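Local coordinates for interferon-inducible protein AIM2 (Mus musculus, PDB 4JBM) that senses cytosolic double-stranded DNA through its HIN domain and, in response, mediates inflammasome activation that leads to pyroptosis, at residues V112-V118 and D156-F162. Numbering follows the deposited sequence.
Sequences VNGLFKV and DKIRLTF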
# COMPACT_ATOMS: atom_id res chain seq x y z
N VAL A 112 1.80 -4.54 -1.05
CA VAL A 112 2.98 -3.97 -0.43
C VAL A 112 2.84 -2.45 -0.40
O VAL A 112 2.54 -1.83 -1.42
CB VAL A 112 4.26 -4.35 -1.20
CG1 VAL A 112 5.48 -3.61 -0.62
CG2 VAL A 112 4.47 -5.85 -1.12
N ASN A 113 2.98 -1.89 0.80
CA ASN A 113 3.13 -0.45 0.98
C ASN A 113 4.45 -0.24 1.70
O ASN A 113 4.94 -1.16 2.35
CB ASN A 113 1.99 0.12 1.83
CG ASN A 113 0.62 -0.28 1.33
OD1 ASN A 113 -0.04 0.46 0.61
ND2 ASN A 113 0.16 -1.45 1.76
N GLY A 114 5.03 0.96 1.61
CA GLY A 114 6.27 1.22 2.31
C GLY A 114 7.15 2.29 1.68
O GLY A 114 6.81 2.88 0.65
N LEU A 115 8.30 2.50 2.31
CA LEU A 115 9.24 3.54 1.93
C LEU A 115 10.55 2.89 1.58
O LEU A 115 11.13 2.18 2.40
CB LEU A 115 9.44 4.52 3.10
CG LEU A 115 10.37 5.70 2.80
CD1 LEU A 115 9.76 6.65 1.76
CD2 LEU A 115 10.74 6.45 4.09
N PHE A 116 11.05 3.13 0.37
CA PHE A 116 12.21 2.39 -0.10
C PHE A 116 13.30 3.27 -0.68
O PHE A 116 13.03 4.15 -1.48
CB PHE A 116 11.77 1.36 -1.15
CG PHE A 116 10.75 0.37 -0.66
CD1 PHE A 116 11.14 -0.78 0.00
CD2 PHE A 116 9.40 0.59 -0.86
CE1 PHE A 116 10.21 -1.71 0.44
CE2 PHE A 116 8.44 -0.33 -0.42
CZ PHE A 116 8.85 -1.49 0.23
N LYS A 117 14.54 2.99 -0.27
CA LYS A 117 15.70 3.66 -0.82
C LYS A 117 15.95 3.10 -2.21
O LYS A 117 15.93 1.87 -2.41
CB LYS A 117 16.96 3.42 0.03
CG LYS A 117 16.96 4.03 1.42
CD LYS A 117 18.23 3.66 2.15
CE LYS A 117 18.26 2.17 2.49
NZ LYS A 117 17.16 1.74 3.42
N VAL A 118 16.16 3.99 -3.17
CA VAL A 118 16.51 3.60 -4.53
C VAL A 118 17.96 3.92 -4.89
O VAL A 118 18.43 5.04 -4.70
CB VAL A 118 15.53 4.21 -5.56
CG1 VAL A 118 15.20 5.64 -5.19
CG2 VAL A 118 16.11 4.13 -6.98
N ASP A 156 17.41 9.08 -3.49
CA ASP A 156 16.06 9.42 -3.10
C ASP A 156 15.32 8.19 -2.60
O ASP A 156 15.86 7.09 -2.56
CB ASP A 156 15.29 10.04 -4.27
CG ASP A 156 15.84 11.40 -4.69
OD1 ASP A 156 16.37 12.12 -3.82
OD2 ASP A 156 15.72 11.74 -5.88
N LYS A 157 14.07 8.39 -2.22
CA LYS A 157 13.24 7.30 -1.79
C LYS A 157 11.94 7.32 -2.57
O LYS A 157 11.53 8.36 -3.10
CB LYS A 157 12.95 7.38 -0.29
CG LYS A 157 14.19 7.31 0.61
CD LYS A 157 13.77 7.32 2.08
CE LYS A 157 14.95 7.20 3.01
NZ LYS A 157 15.63 8.50 3.15
N ILE A 158 11.32 6.15 -2.68
CA ILE A 158 10.00 6.03 -3.26
C ILE A 158 9.04 5.49 -2.21
O ILE A 158 9.35 4.52 -1.51
CB ILE A 158 10.00 5.14 -4.52
CG1 ILE A 158 10.62 3.79 -4.23
CG2 ILE A 158 10.77 5.82 -5.62
CD1 ILE A 158 10.75 2.89 -5.47
N ARG A 159 7.90 6.15 -2.07
CA ARG A 159 6.84 5.69 -1.19
C ARG A 159 5.80 5.00 -2.06
O ARG A 159 5.18 5.63 -2.92
CB ARG A 159 6.25 6.86 -0.40
CG ARG A 159 5.41 6.48 0.82
CD ARG A 159 4.66 7.72 1.25
NE ARG A 159 3.64 8.05 0.25
CZ ARG A 159 2.93 9.17 0.23
NH1 ARG A 159 3.13 10.12 1.12
NH2 ARG A 159 2.03 9.35 -0.73
N LEU A 160 5.66 3.69 -1.84
CA LEU A 160 4.76 2.81 -2.57
C LEU A 160 3.49 2.58 -1.77
O LEU A 160 3.54 2.31 -0.57
CB LEU A 160 5.44 1.46 -2.82
CG LEU A 160 6.41 1.25 -3.99
CD1 LEU A 160 7.35 2.42 -4.14
CD2 LEU A 160 7.19 -0.03 -3.80
N THR A 161 2.34 2.70 -2.43
CA THR A 161 1.06 2.33 -1.83
C THR A 161 0.31 1.35 -2.74
O THR A 161 0.07 1.66 -3.91
CB THR A 161 0.19 3.57 -1.55
OG1 THR A 161 0.98 4.60 -0.93
CG2 THR A 161 -0.97 3.21 -0.64
N PHE A 162 -0.00 0.17 -2.22
CA PHE A 162 -0.69 -0.88 -2.98
C PHE A 162 0.07 -1.34 -4.22
O PHE A 162 -0.49 -1.44 -5.30
CB PHE A 162 -2.11 -0.44 -3.37
CG PHE A 162 -3.12 -1.56 -3.38
CD1 PHE A 162 -3.61 -2.11 -2.21
CD2 PHE A 162 -3.60 -2.05 -4.60
CE1 PHE A 162 -4.55 -3.13 -2.23
CE2 PHE A 162 -4.54 -3.08 -4.64
CZ PHE A 162 -5.02 -3.61 -3.45
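Antiparallel strands alternate hydrogen-bonded and non-hydrogen-bonded pairs, and 112-118 with 157-160 follows that rule: the axes approach to 4.6 Å, with 156° between N-to-C directions. G114 and L160 exchange hydrogen bonds, as do F116 and I158 (F116 N to I158 O and I158 N to F116 O, both 2.9 Å); L115/R159 and K117/K157 are the non-hydrogen-bonded pairs, and a V118 N to D156 O hydrogen bond of 3.2 Å extends the series. Beyond L160 the chain turns a corner at T161 and F162, where N113 OD1 accepts a hydrogen bond from F162 N at 2.8 Å. Strand 111-123 also pairs with 163-168, the curling expected of an OB fold, here the second of the HIN domain. F116, I158 and L160 share the buried face, F116 CE2 lying 3.6 Å from L160 CD2, while G114 adopts backbone angles that would jam a CB against the preceding carbonyl. On the other face L115 CD2 meets K157 CD at 3.7 Å, and L115 packs on a phosphate of the bound DNA.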